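Local atomic coordinates of angiopoietin-related protein 6 (Homo sapiens, PDB entry 6Y43), a protein that probably acts as a secreted angiopoietin-like growth factor, its fibrinogen-like globe domain carrying a bound calcium ion. Residues 41-46 / 108-113; 102-107 / 182-187. All blocks are in the same frame, centred on the assembly; numbering follows the deposited sequence.

Contact 1: residues 41-46 / 108-113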
# COMPACT_ATOMS: atom_id res chain seq x y z
N GLN A 41 -8.63 -10.11 8.05
CA GLN A 41 -8.45 -11.14 9.06
C GLN A 41 -8.65 -12.56 8.56
O GLN A 41 -8.60 -13.49 9.38
CB GLN A 41 -9.40 -10.90 10.24
CG GLN A 41 -9.20 -9.57 10.93
CD GLN A 41 -7.87 -9.44 11.63
OE1 GLN A 41 -6.82 -9.77 11.09
NE2 GLN A 41 -7.90 -8.92 12.85
N GLN A 42 -8.89 -12.77 7.28
CA GLN A 42 -9.09 -14.12 6.76
C GLN A 42 -8.02 -14.54 5.76
O GLN A 42 -7.51 -15.66 5.84
CB GLN A 42 -10.47 -14.23 6.10
CG GLN A 42 -11.60 -14.27 7.07
CD GLN A 42 -11.61 -15.55 7.89
OE1 GLN A 42 -11.61 -16.66 7.34
NE2 GLN A 42 -11.60 -15.40 9.21
N LEU A 43 -7.65 -13.67 4.83
CA LEU A 43 -6.70 -14.08 3.80
C LEU A 43 -5.33 -14.40 4.38
O LEU A 43 -4.76 -13.62 5.16
CB LEU A 43 -6.61 -12.98 2.74
CG LEU A 43 -5.71 -13.20 1.52
CD1 LEU A 43 -6.34 -12.57 0.29
CD2 LEU A 43 -4.36 -12.61 1.81
N GLU A 44 -4.80 -15.55 3.98
CA GLU A 44 -3.47 -16.02 4.36
C GLU A 44 -3.24 -15.89 5.86
O GLU A 44 -2.24 -15.36 6.34
CB GLU A 44 -2.39 -15.29 3.58
CG GLU A 44 -2.28 -15.81 2.19
CD GLU A 44 -1.19 -15.13 1.41
OE1 GLU A 44 -0.12 -14.90 1.99
OE2 GLU A 44 -1.41 -14.80 0.23
N GLY A 45 -4.20 -16.41 6.62
CA GLY A 45 -4.08 -16.47 8.05
C GLY A 45 -4.54 -15.23 8.76
O GLY A 45 -4.63 -15.25 9.99
N GLY A 46 -4.88 -14.17 8.02
CA GLY A 46 -5.31 -12.93 8.64
C GLY A 46 -4.19 -12.17 9.32
O GLY A 46 -2.99 -12.47 9.18
N GLY A 108 -7.67 -12.59 -9.53
CA GLY A 108 -6.93 -12.04 -8.43
C GLY A 108 -5.48 -12.47 -8.48
O GLY A 108 -5.15 -13.50 -9.07
N ALA A 109 -4.59 -11.69 -7.88
CA ALA A 109 -3.20 -12.09 -7.78
C ALA A 109 -2.58 -11.46 -6.55
O ALA A 109 -3.09 -10.46 -6.01
CB ALA A 109 -2.43 -11.71 -9.05
N ARG A 110 -1.47 -12.05 -6.09
CA ARG A 110 -0.84 -11.62 -4.86
C ARG A 110 0.67 -11.57 -5.01
O ARG A 110 1.27 -12.43 -5.65
CB ARG A 110 -1.20 -12.57 -3.71
CG ARG A 110 -2.67 -12.87 -3.63
CD ARG A 110 -2.97 -13.76 -2.43
NE ARG A 110 -4.37 -14.20 -2.41
CZ ARG A 110 -4.84 -15.13 -1.59
NH1 ARG A 110 -4.02 -15.70 -0.72
NH2 ARG A 110 -6.12 -15.47 -1.63
N ALA A 111 1.28 -10.58 -4.36
CA ALA A 111 2.73 -10.46 -4.25
C ALA A 111 3.08 -10.36 -2.77
O ALA A 111 2.34 -9.73 -1.99
CB ALA A 111 3.27 -9.26 -5.01
N HIS A 112 4.16 -11.02 -2.37
CA HIS A 112 4.66 -11.00 -1.01
C HIS A 112 6.12 -10.56 -1.00
O HIS A 112 6.90 -10.97 -1.86
CB HIS A 112 4.58 -12.38 -0.33
CG HIS A 112 3.27 -13.07 -0.45
ND1 HIS A 112 2.84 -13.66 -1.62
CD2 HIS A 112 2.30 -13.31 0.46
CE1 HIS A 112 1.65 -14.20 -1.43
NE2 HIS A 112 1.29 -14.00 -0.17
N TYR A 113 6.48 -9.74 -0.01
CA TYR A 113 7.87 -9.36 0.24
C TYR A 113 8.19 -9.63 1.70
O TYR A 113 7.52 -9.12 2.61
CB TYR A 113 8.12 -7.89 -0.11
CG TYR A 113 7.82 -7.64 -1.57
CD1 TYR A 113 6.52 -7.41 -1.98
CD2 TYR A 113 8.81 -7.72 -2.55
CE1 TYR A 113 6.21 -7.23 -3.31
CE2 TYR A 113 8.50 -7.54 -3.90
CZ TYR A 113 7.21 -7.30 -4.27
OH TYR A 113 6.89 -7.16 -5.61

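Contact 2: residues 102-107 / 182-187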
# COMPACT_ATOMS: atom_id res chain seq x y z
N GLU A 102 -6.82 -7.21 -8.16
CA GLU A 102 -7.92 -7.82 -8.90
C GLU A 102 -8.15 -7.05 -10.19
O GLU A 102 -8.28 -5.82 -10.16
CB GLU A 102 -9.21 -7.84 -8.07
CG GLU A 102 -10.41 -8.52 -8.69
CD GLU A 102 -11.65 -8.47 -7.79
OE1 GLU A 102 -11.49 -8.29 -6.55
OE2 GLU A 102 -12.79 -8.58 -8.33
N ASP A 103 -8.28 -7.78 -11.30
CA ASP A 103 -8.61 -7.17 -12.58
C ASP A 103 -10.12 -7.15 -12.80
O ASP A 103 -10.91 -7.61 -11.97
CB ASP A 103 -7.83 -7.84 -13.72
CG ASP A 103 -8.38 -9.20 -14.17
OD1 ASP A 103 -9.50 -9.62 -13.81
OD2 ASP A 103 -7.62 -9.87 -14.93
N TRP A 104 -10.52 -6.52 -13.90
CA TRP A 104 -11.94 -6.31 -14.15
C TRP A 104 -12.64 -7.57 -14.63
O TRP A 104 -13.87 -7.57 -14.75
CB TRP A 104 -12.13 -5.16 -15.14
CG TRP A 104 -11.83 -3.83 -14.51
CD1 TRP A 104 -10.61 -3.23 -14.41
CD2 TRP A 104 -12.77 -2.95 -13.87
NE1 TRP A 104 -10.73 -2.03 -13.74
CE2 TRP A 104 -12.04 -1.83 -13.41
CE3 TRP A 104 -14.15 -3.01 -13.63
CZ2 TRP A 104 -12.65 -0.77 -12.73
CZ3 TRP A 104 -14.76 -1.96 -12.96
CH2 TRP A 104 -14.00 -0.86 -12.51
N GLY A 105 -11.90 -8.64 -14.87
CA GLY A 105 -12.50 -9.92 -15.13
C GLY A 105 -12.63 -10.79 -13.91
O GLY A 105 -13.07 -11.93 -14.03
N GLY A 106 -12.25 -10.28 -12.74
CA GLY A 106 -12.35 -11.05 -11.52
C GLY A 106 -11.15 -11.89 -11.16
O GLY A 106 -11.18 -12.57 -10.12
N ARG A 107 -10.08 -11.86 -11.97
CA ARG A 107 -8.88 -12.59 -11.62
C ARG A 107 -8.14 -11.84 -10.52
O ARG A 107 -8.00 -10.61 -10.56
CB ARG A 107 -7.97 -12.76 -12.84
CG ARG A 107 -8.27 -13.98 -13.70
CD ARG A 107 -7.10 -14.27 -14.64
NE ARG A 107 -7.20 -15.53 -15.36
CZ ARG A 107 -7.18 -15.63 -16.69
NH1 ARG A 107 -7.09 -14.53 -17.43
NH2 ARG A 107 -7.24 -16.81 -17.28
N GLY A 182 -1.91 5.46 -8.63
CA GLY A 182 -2.24 6.19 -9.83
C GLY A 182 -3.72 6.43 -9.98
O GLY A 182 -4.49 6.45 -9.02
N VAL A 183 -4.11 6.66 -11.22
CA VAL A 183 -5.50 6.97 -11.54
C VAL A 183 -6.31 5.68 -11.58
O VAL A 183 -6.02 4.80 -12.39
CB VAL A 183 -5.59 7.69 -12.89
CG1 VAL A 183 -7.05 8.04 -13.17
CG2 VAL A 183 -4.70 8.91 -12.93
N TRP A 184 -7.32 5.58 -10.73
CA TRP A 184 -8.28 4.48 -10.79
C TRP A 184 -9.27 4.77 -11.91
O TRP A 184 -10.09 5.69 -11.81
CB TRP A 184 -8.99 4.29 -9.46
CG TRP A 184 -9.86 3.04 -9.38
CD1 TRP A 184 -9.47 1.80 -8.99
CD2 TRP A 184 -11.24 2.94 -9.73
NE1 TRP A 184 -10.53 0.93 -9.07
CE2 TRP A 184 -11.62 1.60 -9.53
CE3 TRP A 184 -12.18 3.85 -10.21
CZ2 TRP A 184 -12.94 1.14 -9.75
CZ3 TRP A 184 -13.47 3.40 -10.44
CH2 TRP A 184 -13.83 2.06 -10.23
N HIS A 185 -9.18 4.02 -13.00
CA HIS A 185 -10.14 4.20 -14.08
C HIS A 185 -11.34 3.27 -13.87
O HIS A 185 -11.26 2.28 -13.15
CB HIS A 185 -9.47 3.95 -15.42
CG HIS A 185 -8.37 4.92 -15.72
ND1 HIS A 185 -8.58 6.09 -16.40
CD2 HIS A 185 -7.04 4.90 -15.42
CE1 HIS A 185 -7.44 6.75 -16.52
NE2 HIS A 185 -6.49 6.04 -15.95
N HIS A 186 -12.47 3.62 -14.48
CA HIS A 186 -13.70 2.86 -14.29
C HIS A 186 -13.79 1.62 -15.20
O HIS A 186 -14.88 1.08 -15.41
CB HIS A 186 -14.91 3.78 -14.49
CG HIS A 186 -15.06 4.82 -13.41
ND1 HIS A 186 -15.88 4.64 -12.32
CD2 HIS A 186 -14.47 6.03 -13.25
CE1 HIS A 186 -15.81 5.71 -11.53
NE2 HIS A 186 -14.96 6.57 -12.08
N GLY A 187 -12.65 1.16 -15.68
CA GLY A 187 -12.54 -0.05 -16.48
C GLY A 187 -11.06 -0.30 -16.66
O GLY A 187 -10.22 0.53 -16.32
O HOH W 1 -9.16 0.79 -12.39

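Contact 1: residues 41-46 / 108-113
Arg110, on strand 108-118, reaches out to meet Leu43 and Glu44 of the loop 41-46. Its chain is extended from CG to NE, which carries the guanidinium across to the loop, with the Glu44 chain running antiparallel beside it. Arg110 NH1 donates to Glu44 OE2 at 2.9 Å in a salt bridge, with the carboxylate oxygen lying near the guanidinium plane and using its anti lone pair; the two flat groups are 25° apart. Leu43 covers one face of the same guanidinium, its CD1 methyl over the centre and 3.5 Å from Arg110 NH2, so that charge is met at the edge and hydrocarbon on the face. In this fibrinogen-like domain the contact sets the loop between strands 33-40 and 48-54 against side chains on strands 95-102 and 108-118 of the same antiparallel sheet, with Leu98 touching both Leu43 and His112. Further along, His112 meets the carboxylate at its ring edge, NE2 giving a bifurcated hydrogen bond, 2.7 Å to Glu44 OE1 and 2.8 Å to Glu44 OE2. Both oxygens use syn lone pairs; the bond to OE2 is the straighter, at 154° against 136°. Glu44 OE2 therefore accepts from two residues, which should fix the carboxylate's rotation and favour its negative charge. His112 ND1 donates to His133 O, so the ring, a donor at both nitrogens, is probably imidazolium; it also stacks on His133.

Contact 2: residues 102-107 / 182-187
Trp104 supplies the contact from the loop 102-107, laying one face of its indole over the backbone of Gly187 in the loop 182-187. Gly187 CA sits 3.8 Å from the centroid of the five-membered ring and 20° off its normal, a CH-pi contact, while His186 O lies over the same ring system, 3.6 Å from Trp104 CH2. The two tryptophans also touch: CZ2 of Trp104 meets CZ2 of Trp184 at 3.6 Å, the six-membered rings inclined at 48° in an oblique pair. Trp184 CG stands anti to the backbone N (chi1 -172°), which swings the ring round to bring CZ2 against Trp104. No direct hydrogen bond joins the two loops; a water spans them, accepting a long, weak bond from Trp104 NE1 and donating to His185 O at 2.7 Å. NE1 has a second weak bond to Ser209 O. Within the first loop, Asp103 OD1 accepts from Arg107 N at 3.0 Å and weakly from Gly105 N, bracing the type I turn from Asp103 to Gly106. With an alanine in place of Trp104, Gly187 would probably lose its aromatic cover, Trp184 its ring neighbour and the water its indole donor. The turn joins strands 95-102 and 108-118 as a beta hairpin, and its indole meets, at the domain surface, the long loop region between helix 162-166 and strand 212-219, where Trp184 NE1 bonds to Arg211 O.

Overall arrangement
From the N terminus, the chain leaves strand 33-40 through the 41-46 loop, returns along strand 48-54 and later forms the hairpin of strands 95-102 and 108-118. Contact 1 closes a large loop of 61 residues by bringing 108-113 back to 41-46. Contact 2 starts at 102-107, before that loop has closed, and ends at 182-187, so the two cross instead of nesting. Segments 102-107 and 108-113 adjoin, and one hairpin thus serves both. With centres about 18 Å apart, contact 1 ties two parts of one sheet, the 33-40/48-54 connection and strand 108-118, and contact 2 ties the hairpin turn to the loop-rich region ahead of strand 212-219.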